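Local atomic coordinates of PP1b (Porcine reproductive and respiratory syndrome virus, PDB entry 6JDR), a protein that probably couples ATP hydrolysis to 5'-to-3' unwinding of RNA and DNA duplexes, as the zinc-binding nsp10 helicase part of the arterivirus replicase polyprotein 1ab. Residues L184-N190 with S203-V209; N282-I287 with F381-K386; I276-G280 with T362-H366; H174-L178 with T195-P200. The protein carries 1 engineered substitution. One frame throughout, in Å; residues are numbered along the deposited sequence.

Contact 1: L184-N190 with S203-V209; sequences LGTCRFN and SRTGPWV
A chain leaving a helix can add one short rung to the edge of a sheet. Gly185 ends helix 174-184 with positive phi, and Cys187 to Phe189 then run extended beside Gly206 to Val209. The register pairs Arg188 with Trp208 (CA-CA 4.6 Å) in a single parallel bridge: Arg188 N donates to Pro207 O at 3.1 Å and Val209 N to Arg188 O at 2.9 Å. Strand 208-211 is one of two outer strands of a seven-stranded parallel sheet, the RecA-like core of a superfamily 1 helicase; its other side pairs with Asp167 and Ile169, so the bridge covers its open edge. The segments approach closely where Gly206 offers a hollow: a CB would clash with Thr186 O and Cys187 CA. Ser203 N also donates to Cys187 O (3.0 Å). The fullest bump is Arg188 (chi1 m). Its CB sits 3.7 Å above the centroid of the Trp208 six-membered ring, and its NH1 makes a weak hydrogen bond to Gly206 O at 2.7 Å. Val209 CG2 touches Leu184 CD1 (3.5 Å) and Cys187 SG (3.9 Å), while Pro207 CG meets Leu184 CD1 at 4.1 Å. A water joins Asn190 N (2.9 Å) to Val209 O (2.8 Å).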
loop_
_atom_site.group_PDB
_atom_site.type_symbol
_atom_site.label_atom_id
_atom_site.label_comp_id
_atom_site.label_asym_id
_atom_site.label_seq_id
_atom_site.Cartn_x
_atom_site.Cartn_y
_atom_site.Cartn_z
ATOM N N LEU A 184 14.370 1.553 -4.709
ATOM C CA LEU A 184 14.039 0.409 -5.555
ATOM C C LEU A 184 15.264 -0.128 -6.284
ATOM O O LEU A 184 15.388 -1.337 -6.482
ATOM C CB LEU A 184 12.965 0.785 -6.578
ATOM C CG LEU A 184 11.581 1.118 -6.017
ATOM C CD1 LEU A 184 10.730 1.795 -7.080
ATOM C CD2 LEU A 184 10.885 -0.129 -5.494
ATOM N N GLY A 185 16.156 0.767 -6.698
ATOM C CA GLY A 185 17.332 0.382 -7.474
ATOM C C GLY A 185 17.016 0.261 -8.953
ATOM O O GLY A 185 17.563 1.004 -9.768
ATOM N N THR A 186 16.134 -0.678 -9.297
ATOM C CA THR A 186 15.741 -0.920 -10.686
ATOM C C THR A 186 14.237 -0.679 -10.860
ATOM O O THR A 186 13.417 -1.351 -10.229
ATOM C CB THR A 186 16.079 -2.368 -11.112
ATOM O OG1 THR A 186 17.328 -2.770 -10.531
ATOM C CG2 THR A 186 16.171 -2.487 -12.631
ATOM N N CYS A 187 13.885 0.281 -11.717
ATOM C CA CYS A 187 12.485 0.653 -11.949
ATOM C C CYS A 187 12.330 1.462 -13.235
ATOM O O CYS A 187 13.314 1.969 -13.774
ATOM C CB CYS A 187 11.956 1.463 -10.767
ATOM S SG CYS A 187 12.981 2.879 -10.315
ATOM N N ARG A 188 11.095 1.572 -13.727
ATOM C CA ARG A 188 10.796 2.438 -14.873
ATOM C C ARG A 188 10.271 3.796 -14.418
ATOM O O ARG A 188 9.626 3.905 -13.379
ATOM C CB ARG A 188 9.782 1.790 -15.822
ATOM C CG ARG A 188 10.359 0.670 -16.680
ATOM C CD ARG A 188 9.780 -0.688 -16.326
ATOM N NE ARG A 188 8.576 -0.996 -17.098
ATOM C CZ ARG A 188 7.822 -2.081 -16.921
ATOM N NH1 ARG A 188 8.126 -2.975 -15.984
ATOM N NH2 ARG A 188 6.750 -2.270 -17.681
ATOM N N PHE A 189 10.562 4.825 -15.207
ATOM C CA PHE A 189 10.035 6.165 -14.974
ATOM C C PHE A 189 10.372 7.107 -16.121
ATOM O O PHE A 189 11.225 6.810 -16.958
ATOM C CB PHE A 189 10.564 6.755 -13.659
ATOM C CG PHE A 189 12.064 6.767 -13.551
ATOM C CD1 PHE A 189 12.808 7.812 -14.083
ATOM C CD2 PHE A 189 12.731 5.746 -12.890
ATOM C CE1 PHE A 189 14.190 7.830 -13.973
ATOM C CE2 PHE A 189 14.114 5.758 -12.775
ATOM C CZ PHE A 189 14.843 6.801 -13.318
ATOM N N ASN A 190 9.675 8.237 -16.149
ATOM C CA ASN A 190 10.005 9.344 -17.031
ATOM C C ASN A 190 10.410 10.518 -16.157
ATOM O O ASN A 190 9.632 10.955 -15.309
ATOM C CB ASN A 190 8.799 9.729 -17.886
ATOM C CG ASN A 190 8.359 8.615 -18.819
ATOM O OD1 ASN A 190 9.175 8.024 -19.529
ATOM N ND2 ASN A 190 7.064 8.331 -18.832
ATOM N N SER A 203 15.492 2.202 -15.833
ATOM C CA SER A 203 15.694 0.826 -16.278
ATOM C C SER A 203 14.640 0.402 -17.302
ATOM O O SER A 203 13.679 1.128 -17.568
ATOM C CB SER A 203 15.661 -0.122 -15.081
ATOM O OG SER A 203 16.543 0.320 -14.064
ATOM N N ARG A 204 14.839 -0.782 -17.875
ATOM C CA ARG A 204 13.908 -1.351 -18.850
ATOM C C ARG A 204 12.805 -2.162 -18.166
ATOM O O ARG A 204 11.685 -2.248 -18.676
ATOM C CB ARG A 204 14.664 -2.241 -19.842
ATOM C CG ARG A 204 15.829 -1.562 -20.555
ATOM C CD ARG A 204 15.408 -0.319 -21.333
ATOM N NE ARG A 204 14.278 -0.564 -22.232
ATOM C CZ ARG A 204 14.351 -1.196 -23.406
ATOM N NH1 ARG A 204 15.509 -1.673 -23.858
ATOM N NH2 ARG A 204 13.252 -1.358 -24.136
ATOM N N THR A 205 13.133 -2.756 -17.019
ATOM C CA THR A 205 12.182 -3.546 -16.240
ATOM C C THR A 205 12.074 -3.014 -14.811
ATOM O O THR A 205 12.874 -2.176 -14.388
ATOM C CB THR A 205 12.610 -5.023 -16.184
ATOM O OG1 THR A 205 13.919 -5.121 -15.609
ATOM C CG2 THR A 205 12.619 -5.632 -17.582
ATOM N N GLY A 206 11.079 -3.515 -14.080
ATOM C CA GLY A 206 10.831 -3.112 -12.693
ATOM C C GLY A 206 9.521 -2.356 -12.536
ATOM O O GLY A 206 8.852 -2.050 -13.527
ATOM N N PRO A 207 9.138 -2.052 -11.284
ATOM C CA PRO A 207 7.916 -1.287 -11.039
ATOM C C PRO A 207 8.018 0.140 -11.566
ATOM O O PRO A 207 9.103 0.715 -11.567
ATOM C CB PRO A 207 7.802 -1.277 -9.511
ATOM C CG PRO A 207 9.183 -1.526 -9.011
ATOM C CD PRO A 207 9.850 -2.386 -10.037
ATOM N N TRP A 208 6.900 0.697 -12.020
ATOM C CA TRP A 208 6.864 2.093 -12.444
ATOM C C TRP A 208 6.856 3.020 -11.229
ATOM O O TRP A 208 6.224 2.720 -10.216
ATOM C CB TRP A 208 5.632 2.366 -13.302
ATOM C CG TRP A 208 5.792 1.976 -14.733
ATOM C CD1 TRP A 208 5.538 0.753 -15.282
ATOM C CD2 TRP A 208 6.234 2.816 -15.806
ATOM N NE1 TRP A 208 5.798 0.778 -16.633
ATOM C CE2 TRP A 208 6.226 2.033 -16.980
ATOM C CE3 TRP A 208 6.638 4.156 -15.889
ATOM C CZ2 TRP A 208 6.606 2.543 -18.225
ATOM C CZ3 TRP A 208 7.016 4.664 -17.128
ATOM C CH2 TRP A 208 6.998 3.857 -18.280
ATOM N N VAL A 209 7.574 4.135 -11.335
ATOM C CA VAL A 209 7.500 5.212 -10.349
ATOM C C VAL A 209 6.951 6.445 -11.058
ATOM O O VAL A 209 7.616 7.022 -11.922
ATOM C CB VAL A 209 8.869 5.529 -9.725
ATOM C CG1 VAL A 209 8.711 6.529 -8.588
ATOM C CG2 VAL A 209 9.527 4.253 -9.220
HETATM O O HOH W 1 7.323 8.127 -14.493
#

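Contact 2: N282-I287 with F381-K386; sequences NICDAI and FDLPAK
A helix that links two parallel strands can also receive a loop from the next domain, as helix 281-287 does. It is the connecting helix of the beta-alpha-beta crossover between strands 270-276 and 294-297, at the end of the first RecA-like sheet, whereas 381-386 is an irregular, largely extended loop following strand 367-371 of the five-stranded second sheet. The closest backbone approach is Ala286 to Asp382, CA-CA 5.5 Å, and the two segments bury 313 Å² without a hydrogen bond between them. Asn282, chi1 p, directs its side chain to the loop, where ND2 lies 3.9 Å from Lys386 CB; that amide nitrogen is itself hydrogen-bonded to Thr302 O, and the Lys386 backbone pairs with Val304, so Asn282 and Lys386 are both tied to the chain around Thr302 and Val304. One residue on, Ile283 (m, m) brings its CD1 to 3.9 Å from Leu383 CD1, in a patch that also includes Ile361 of helix 354-361. Ala286, one helical turn after Asn282, is small, consistent with the close approach: its CB touches Asp382 O at 3.1 Å, Leu383 CD1 at 3.9 Å and Phe381 CD2 at 4.0 Å. Phe381 is held in turn by a cation-pi contact with Arg354. Ile287, chi1 p, completes the row by placing CG2 at the edge of the Phe381 ring, 3.9 Å from CE2.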
loop_
_atom_site.group_PDB
_atom_site.type_symbol
_atom_site.label_atom_id
_atom_site.label_comp_id
_atom_site.label_asym_id
_atom_site.label_seq_id
_atom_site.Cartn_x
_atom_site.Cartn_y
_atom_site.Cartn_z
ATOM N N ASN A 282 9.817 -15.376 9.010
ATOM C CA ASN A 282 9.119 -16.658 8.845
ATOM C C ASN A 282 8.312 -17.063 10.083
ATOM O O ASN A 282 7.249 -17.679 9.962
ATOM C CB ASN A 282 10.104 -17.773 8.473
ATOM C CG ASN A 282 11.204 -17.958 9.509
ATOM O OD1 ASN A 282 11.765 -16.986 10.022
ATOM N ND2 ASN A 282 11.519 -19.210 9.816
ATOM N N ILE A 283 8.816 -16.702 11.262
ATOM C CA ILE A 283 8.113 -16.952 12.515
ATOM C C ILE A 283 6.936 -15.994 12.630
ATOM O O ILE A 283 5.817 -16.416 12.928
ATOM C CB ILE A 283 9.030 -16.775 13.747
ATOM C CG1 ILE A 283 10.246 -17.704 13.667
ATOM C CG2 ILE A 283 8.252 -17.023 15.037
ATOM C CD1 ILE A 283 9.906 -19.166 13.473
ATOM N N CYS A 284 7.198 -14.708 12.393
ATOM C CA CYS A 284 6.148 -13.684 12.367
ATOM C C CYS A 284 4.971 -14.106 11.482
ATOM O O CYS A 284 3.815 -13.951 11.868
ATOM C CB CYS A 284 6.713 -12.343 11.880
ATOM S SG CYS A 284 7.853 -11.523 13.021
ATOM N N ASP A 285 5.274 -14.651 10.307
ATOM C CA ASP A 285 4.248 -15.129 9.375
ATOM C C ASP A 285 3.392 -16.257 9.960
ATOM O O ASP A 285 2.168 -16.260 9.804
ATOM C CB ASP A 285 4.893 -15.607 8.066
ATOM C CG ASP A 285 5.515 -14.468 7.260
ATOM O OD1 ASP A 285 5.350 -13.286 7.644
ATOM O OD2 ASP A 285 6.172 -14.762 6.235
ATOM N N ALA A 286 4.038 -17.214 10.625
ATOM C CA ALA A 286 3.338 -18.366 11.194
ATOM C C ALA A 286 2.426 -17.952 12.340
ATOM O O ALA A 286 1.317 -18.463 12.466
ATOM C CB ALA A 286 4.333 -19.417 11.663
ATOM N N ILE A 287 2.889 -17.014 13.162
ATOM C CA ILE A 287 2.135 -16.581 14.339
ATOM C C ILE A 287 1.105 -15.487 14.044
ATOM O O ILE A 287 0.277 -15.172 14.905
ATOM C CB ILE A 287 3.066 -16.123 15.488
ATOM C CG1 ILE A 287 3.794 -14.815 15.151
ATOM C CG2 ILE A 287 4.073 -17.217 15.822
ATOM C CD1 ILE A 287 4.546 -14.218 16.325
ATOM N N PHE A 381 -0.230 -24.996 13.087
ATOM C CA PHE A 381 0.590 -23.928 12.531
ATOM C C PHE A 381 1.042 -24.232 11.117
ATOM O O PHE A 381 1.205 -25.393 10.743
ATOM C CB PHE A 381 1.832 -23.719 13.399
ATOM C CG PHE A 381 1.660 -22.684 14.466
ATOM C CD1 PHE A 381 1.049 -23.002 15.668
ATOM C CD2 PHE A 381 2.111 -21.390 14.268
ATOM C CE1 PHE A 381 0.890 -22.046 16.656
ATOM C CE2 PHE A 381 1.958 -20.432 15.250
ATOM C CZ PHE A 381 1.348 -20.760 16.447
ATOM N N ASP A 382 1.240 -23.168 10.342
ATOM C CA ASP A 382 1.936 -23.240 9.066
ATOM C C ASP A 382 3.345 -22.739 9.321
ATOM O O ASP A 382 3.568 -21.538 9.489
ATOM C CB ASP A 382 1.238 -22.382 8.009
ATOM C CG ASP A 382 -0.155 -22.887 7.674
ATOM O OD1 ASP A 382 -1.077 -22.054 7.536
ATOM O OD2 ASP A 382 -0.331 -24.121 7.552
ATOM N N LEU A 383 4.289 -23.670 9.386
ATOM C CA LEU A 383 5.678 -23.341 9.679
ATOM C C LEU A 383 6.595 -24.161 8.780
ATOM O O LEU A 383 6.998 -25.267 9.147
ATOM C CB LEU A 383 5.981 -23.607 11.157
ATOM C CG LEU A 383 7.368 -23.198 11.652
ATOM C CD1 LEU A 383 7.560 -21.690 11.590
ATOM C CD2 LEU A 383 7.578 -23.706 13.070
ATOM N N PRO A 384 6.920 -23.628 7.588
ATOM C CA PRO A 384 7.771 -24.376 6.662
ATOM C C PRO A 384 9.216 -24.469 7.140
ATOM O O PRO A 384 9.674 -23.624 7.912
ATOM C CB PRO A 384 7.690 -23.567 5.354
ATOM C CG PRO A 384 6.639 -22.527 5.561
ATOM C CD PRO A 384 6.527 -22.318 7.038
ATOM N N ALA A 385 9.919 -25.499 6.682
ATOM C CA ALA A 385 11.335 -25.658 6.982
ATOM C C ALA A 385 12.123 -24.548 6.296
ATOM O O ALA A 385 11.984 -24.335 5.091
ATOM C CB ALA A 385 11.828 -27.020 6.520
ATOM N N LYS A 386 12.940 -23.847 7.078
ATOM C CA LYS A 386 13.744 -22.729 6.595
ATOM C C LYS A 386 15.181 -22.896 7.073
ATOM O O LYS A 386 15.436 -22.949 8.277
ATOM C CB LYS A 386 13.176 -21.396 7.103
ATOM C CG LYS A 386 12.569 -20.500 6.029
ATOM C CD LYS A 386 11.403 -21.151 5.299
ATOM C CE LYS A 386 10.665 -20.137 4.435
ATOM N NZ LYS A 386 9.725 -20.781 3.476
#

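Contact 3: I276-G280 with T362-H366; sequences IWRFG and TRARH
This is a sparse contact, in which arginine side chains and backbone carbonyls meet, between two connecting loops at the junction of the two RecA-like parts of the helicase core. Segment 276-280 joins strand 270-276 of the first sheet to helix 281-287, for which Gly280 is the N-cap; segment 362-366 leads from helix 354-361 into strand 367-371 of the second sheet. The Thr-Arg-Ala-Arg sequence beginning at Thr362 is consistent with motif VI of superfamily 1 helicases, and Trp277 lies near a probable Walker A loop. The backbones come nearest at Phe279 and Arg365, CA-CA 4.9 Å. There Arg365 CA makes a CA-H...O contact with Arg278 O (3.4 Å), and the same carbonyl lies over one face of the Arg365 guanidinium, whose NH1 makes a weak hydrogen bond to Trp277 O at 3.2 Å. Thr302 OG1 ties the loops from outside, bonding to both Gly280 N and Arg365 O. Phe279, chi1 p, fills the buried side: CB is 3.7 Å from Ala364 O and CE1 3.9 Å from Thr362 CB, with Ile287 packed on Phe279 and Thr362. Two like charges come within 4.2 Å, Arg278 NH1 and Arg363 NH2; a water accepts from Arg278 NH1 at 2.8 Å and, weakly, from Arg363 NH1 at 3.4 Å. Thr362 OG1, also hydrogen-bonded to Leu358 O, accepts a hydrogen bond from Arg363 NH2 at 2.8 Å.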
loop_
_atom_site.group_PDB
_atom_site.type_symbol
_atom_site.label_atom_id
_atom_site.label_comp_id
_atom_site.label_asym_id
_atom_site.label_seq_id
_atom_site.Cartn_x
_atom_site.Cartn_y
_atom_site.Cartn_z
ATOM N N ILE A 276 9.318 -6.500 15.072
ATOM C CA ILE A 276 9.706 -7.635 15.906
ATOM C C ILE A 276 11.225 -7.787 15.867
ATOM O O ILE A 276 11.823 -7.847 14.790
ATOM C CB ILE A 276 9.026 -8.938 15.420
ATOM C CG1 ILE A 276 7.498 -8.823 15.534
ATOM C CG2 ILE A 276 9.531 -10.148 16.197
ATOM C CD1 ILE A 276 6.986 -8.529 16.932
ATOM N N TRP A 277 11.841 -7.839 17.045
ATOM C CA TRP A 277 13.297 -7.955 17.165
ATOM C C TRP A 277 13.755 -9.310 17.713
ATOM O O TRP A 277 14.957 -9.574 17.776
ATOM C CB TRP A 277 13.833 -6.836 18.065
ATOM C CG TRP A 277 13.633 -5.457 17.502
ATOM C CD1 TRP A 277 12.600 -4.603 17.768
ATOM C CD2 TRP A 277 14.489 -4.775 16.576
ATOM N NE1 TRP A 277 12.760 -3.432 17.065
ATOM C CE2 TRP A 277 13.911 -3.512 16.326
ATOM C CE3 TRP A 277 15.688 -5.109 15.933
ATOM C CZ2 TRP A 277 14.492 -2.581 15.460
ATOM C CZ3 TRP A 277 16.265 -4.182 15.073
ATOM C CH2 TRP A 277 15.665 -2.934 14.846
ATOM N N ARG A 278 12.807 -10.167 18.090
ATOM C CA ARG A 278 13.125 -11.415 18.786
ATOM C C ARG A 278 13.343 -12.600 17.850
ATOM O O ARG A 278 14.102 -13.506 18.180
ATOM C CB ARG A 278 12.031 -11.751 19.802
ATOM C CG ARG A 278 11.983 -10.800 20.988
ATOM C CD ARG A 278 10.999 -11.280 22.042
ATOM N NE ARG A 278 9.616 -11.229 21.569
ATOM C CZ ARG A 278 8.573 -11.771 22.198
ATOM N NH1 ARG A 278 8.732 -12.428 23.346
ATOM N NH2 ARG A 278 7.357 -11.660 21.671
ATOM N N PHE A 279 12.679 -12.600 16.697
ATOM C CA PHE A 279 12.795 -13.708 15.740
ATOM C C PHE A 279 12.526 -13.261 14.306
ATOM O O PHE A 279 12.017 -12.166 14.063
ATOM C CB PHE A 279 11.853 -14.862 16.126
ATOM C CG PHE A 279 10.489 -14.415 16.583
ATOM C CD1 PHE A 279 10.153 -14.442 17.931
ATOM C CD2 PHE A 279 9.542 -13.964 15.671
ATOM C CE1 PHE A 279 8.901 -14.030 18.359
ATOM C CE2 PHE A 279 8.288 -13.550 16.093
ATOM C CZ PHE A 279 7.967 -13.583 17.440
ATOM N N GLY A 280 12.863 -14.132 13.362
ATOM C CA GLY A 280 12.773 -13.818 11.942
ATOM C C GLY A 280 11.368 -13.696 11.391
ATOM O O GLY A 280 10.386 -14.000 12.072
ATOM N N THR A 362 7.788 -19.173 19.636
ATOM C CA THR A 362 8.252 -17.810 19.886
ATOM C C THR A 362 9.306 -17.681 21.000
ATOM O O THR A 362 9.560 -16.576 21.480
ATOM C CB THR A 362 7.060 -16.894 20.221
ATOM O OG1 THR A 362 6.366 -17.412 21.362
ATOM C CG2 THR A 362 6.108 -16.799 19.037
ATOM N N ARG A 363 9.915 -18.793 21.411
ATOM C CA ARG A 363 11.001 -18.758 22.395
ATOM C C ARG A 363 12.362 -18.535 21.732
ATOM O O ARG A 363 13.217 -17.841 22.284
ATOM C CB ARG A 363 11.063 -20.062 23.197
ATOM C CG ARG A 363 9.800 -20.444 23.952
ATOM C CD ARG A 363 9.283 -19.315 24.828
ATOM N NE ARG A 363 8.448 -18.370 24.087
ATOM C CZ ARG A 363 8.100 -17.158 24.519
ATOM N NH1 ARG A 363 8.511 -16.705 25.699
ATOM N NH2 ARG A 363 7.333 -16.387 23.758
ATOM N N ALA A 364 12.561 -19.135 20.560
ATOM C CA ALA A 364 13.868 -19.143 19.903
ATOM C C ALA A 364 14.171 -17.843 19.170
ATOM O O ALA A 364 13.263 -17.148 18.706
ATOM C CB ALA A 364 13.963 -20.310 18.934
ATOM N N ARG A 365 15.462 -17.540 19.060
ATOM C CA ARG A 365 15.938 -16.353 18.360
ATOM C C ARG A 365 16.484 -16.710 16.979
ATOM O O ARG A 365 16.060 -16.137 15.976
ATOM C CB ARG A 365 17.015 -15.654 19.193
ATOM C CG ARG A 365 17.484 -14.321 18.632
ATOM C CD ARG A 365 18.465 -13.640 19.573
ATOM N NE ARG A 365 17.810 -13.067 20.749
ATOM C CZ ARG A 365 17.116 -11.927 20.759
ATOM N NH1 ARG A 365 16.955 -11.210 19.648
ATOM N NH2 ARG A 365 16.568 -11.504 21.894
ATOM N N HIS A 366 17.415 -17.662 16.935
ATOM C CA HIS A 366 18.137 -17.995 15.701
ATOM C C HIS A 366 17.757 -19.336 15.070
ATOM O O HIS A 366 17.806 -19.473 13.845
ATOM C CB HIS A 366 19.646 -17.959 15.958
ATOM C CG HIS A 366 20.156 -16.610 16.353
ATOM N ND1 HIS A 366 20.175 -15.539 15.484
ATOM C CD2 HIS A 366 20.660 -16.153 17.524
ATOM C CE1 HIS A 366 20.670 -14.482 16.103
ATOM N NE2 HIS A 366 20.973 -14.829 17.342
HETATM O O HOH W 2 7.581 -13.483 25.692
#

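Contact 4: H174-L178 with T195-P200; sequences HQTML and TTLQFP
Side-chain rotamers shape how the first turn of a helix meets an irregular loop. Helix 174-184 begins with His174-Leu178, following strand 168-171 of the parallel RecA-like sheet; loop 195-200 passes alongside on the way to strand 208-211, CA-CA 7.1 Å for His174 and Thr195 and 6.8 Å for Leu178 and Phe199. The loop belongs to the long link of a beta-alpha-beta unit, the strands being neighbours in the sheet. His174 adopts chi1 m, so that ND1 accepts a hydrogen bond from Thr195 OG1 at 3.1 Å. Thr195, chi1 t, also takes a weak bond from Leu197 N to its OG1 (3.3 Å), an ST turn. A water hydrogen-bonds to His174 ND1 (2.8 Å) and Thr196 N (3.1 Å). Leu197 (m, t) sends CD1 to 3.7 Å from His174 CB and 3.9 Å from Leu178 CD2. Leu178, in the t, p rotamer, brings CD1 to 3.8 Å from Pro200 CD and 4.2 Å from Phe199 CD2. Met177 is fully extended, all three chi angles t, and its SD lies 4.0 Å from Phe199 CE2 and 5.1 Å from the ring centroid, an oblique Met-aromatic contact. Gln175 NE2 hydrogen-bonds to Asp179 OD1, although Gln175 OE1 stays 3.5 Å from Leu197 CD2. A polar link at the start of the helix thus gives way to mainly apolar packing further on.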
loop_
_atom_site.group_PDB
_atom_site.type_symbol
_atom_site.label_atom_id
_atom_site.label_comp_id
_atom_site.label_asym_id
_atom_site.label_seq_id
_atom_site.Cartn_x
_atom_site.Cartn_y
_atom_site.Cartn_z
ATOM N N HIS A 174 8.896 15.573 -6.701
ATOM C CA HIS A 174 10.113 15.177 -7.418
ATOM C C HIS A 174 11.085 14.466 -6.483
ATOM O O HIS A 174 11.699 13.472 -6.860
ATOM C CB HIS A 174 10.798 16.402 -8.027
ATOM C CG HIS A 174 10.053 17.000 -9.177
ATOM N ND1 HIS A 174 10.592 17.979 -9.982
ATOM C CD2 HIS A 174 8.816 16.750 -9.668
ATOM C CE1 HIS A 174 9.713 18.318 -10.909
ATOM N NE2 HIS A 174 8.628 17.586 -10.742
ATOM N N GLN A 175 11.211 14.988 -5.267
ATOM C CA GLN A 175 12.155 14.463 -4.301
ATOM C C GLN A 175 11.744 13.085 -3.808
ATOM O O GLN A 175 12.579 12.183 -3.732
ATOM C CB GLN A 175 12.298 15.420 -3.114
ATOM C CG GLN A 175 13.416 15.044 -2.149
ATOM C CD GLN A 175 14.767 14.944 -2.836
ATOM O OE1 GLN A 175 15.163 15.839 -3.587
ATOM N NE2 GLN A 175 15.480 13.853 -2.586
ATOM N N THR A 176 10.465 12.921 -3.472
ATOM C CA THR A 176 9.955 11.624 -3.020
ATOM C C THR A 176 10.067 10.610 -4.156
ATOM O O THR A 176 10.430 9.464 -3.932
ATOM C CB THR A 176 8.502 11.705 -2.495
ATOM O OG1 THR A 176 7.632 12.229 -3.506
ATOM C CG2 THR A 176 8.427 12.591 -1.251
ATOM N N MET A 177 9.782 11.049 -5.377
ATOM C CA MET A 177 10.025 10.233 -6.564
ATOM C C MET A 177 11.483 9.778 -6.653
ATOM O O MET A 177 11.746 8.615 -6.959
ATOM C CB MET A 177 9.646 11.003 -7.836
ATOM C CG MET A 177 9.812 10.208 -9.119
ATOM S SD MET A 177 9.294 11.138 -10.569
ATOM C CE MET A 177 9.641 9.957 -11.869
ATOM N N LEU A 178 12.418 10.694 -6.392
ATOM C CA LEU A 178 13.849 10.374 -6.425
ATOM C C LEU A 178 14.239 9.424 -5.295
ATOM O O LEU A 178 15.001 8.478 -5.506
ATOM C CB LEU A 178 14.694 11.653 -6.352
ATOM C CG LEU A 178 16.221 11.510 -6.469
ATOM C CD1 LEU A 178 16.624 10.781 -7.745
ATOM C CD2 LEU A 178 16.882 12.881 -6.411
ATOM N N THR A 195 12.632 19.761 -13.574
ATOM C CA THR A 195 13.134 19.341 -12.268
ATOM C C THR A 195 14.537 19.879 -12.007
ATOM O O THR A 195 15.309 20.107 -12.937
ATOM C CB THR A 195 13.138 17.809 -12.103
ATOM O OG1 THR A 195 13.538 17.483 -10.768
ATOM C CG2 THR A 195 14.093 17.133 -13.096
ATOM N N THR A 196 14.853 20.064 -10.732
ATOM C CA THR A 196 16.142 20.586 -10.310
ATOM C C THR A 196 16.944 19.520 -9.548
ATOM O O THR A 196 17.839 19.842 -8.770
ATOM C CB THR A 196 15.941 21.831 -9.429
ATOM O OG1 THR A 196 15.153 21.491 -8.284
ATOM C CG2 THR A 196 15.222 22.916 -10.208
ATOM N N LEU A 197 16.615 18.253 -9.783
ATOM C CA LEU A 197 17.297 17.129 -9.146
ATOM C C LEU A 197 18.104 16.363 -10.184
ATOM O O LEU A 197 17.877 16.506 -11.383
ATOM C CB LEU A 197 16.281 16.184 -8.502
ATOM C CG LEU A 197 15.194 16.806 -7.626
ATOM C CD1 LEU A 197 14.322 15.711 -7.038
ATOM C CD2 LEU A 197 15.795 17.659 -6.520
ATOM N N GLN A 198 19.045 15.553 -9.713
ATOM C CA GLN A 198 19.840 14.695 -10.586
ATOM C C GLN A 198 19.234 13.296 -10.592
ATOM O O GLN A 198 19.473 12.500 -9.682
ATOM C CB GLN A 198 21.298 14.645 -10.112
ATOM C CG GLN A 198 21.961 16.006 -9.946
ATOM C CD GLN A 198 22.026 16.804 -11.237
ATOM O OE1 GLN A 198 22.039 16.238 -12.333
ATOM N NE2 GLN A 198 22.074 18.130 -11.115
ATOM N N PHE A 199 18.433 13.010 -11.611
ATOM C CA PHE A 199 17.792 11.703 -11.740
ATOM C C PHE A 199 18.745 10.723 -12.412
ATOM O O PHE A 199 19.424 11.090 -13.373
ATOM C CB PHE A 199 16.510 11.799 -12.574
ATOM C CG PHE A 199 15.291 12.201 -11.787
ATOM C CD1 PHE A 199 15.015 13.540 -11.540
ATOM C CD2 PHE A 199 14.402 11.238 -11.322
ATOM C CE1 PHE A 199 13.885 13.911 -10.830
ATOM C CE2 PHE A 199 13.271 11.604 -10.613
ATOM C CZ PHE A 199 13.012 12.942 -10.367
ATOM N N PRO A 200 18.799 9.472 -11.914
ATOM C CA PRO A 200 19.484 8.404 -12.645
ATOM C C PRO A 200 18.802 8.054 -13.964
ATOM O O PRO A 200 17.784 8.649 -14.322
ATOM C CB PRO A 200 19.396 7.207 -11.693
ATOM C CG PRO A 200 19.241 7.803 -10.344
ATOM C CD PRO A 200 18.437 9.054 -10.547
HETATM O O HOH W 3 12.418 19.760 -8.870
#

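The four contacts form two pairs at separate ends of the helicase core. Contacts 1 and 4 share helix 174-184 and its link to strand 208-211; Met177 packs against both, its CE 3.8 Å from Phe189 CB. Contacts 2 and 3 meet through helix 281-287, with Ile287 CD1 3.7 Å from Phe279 CZ, and both bring the two RecA-like sheets together; centres of contacts 1 and 2 are 32 Å apart. Contact 2 is the most buried and mainly apolar, with no hydrogen bond between its segments, whereas the others are partly buried. Contact 1 relies on sheet-like backbone bonding, contact 3 on arginines and water, contact 4 on a His-Thr bond.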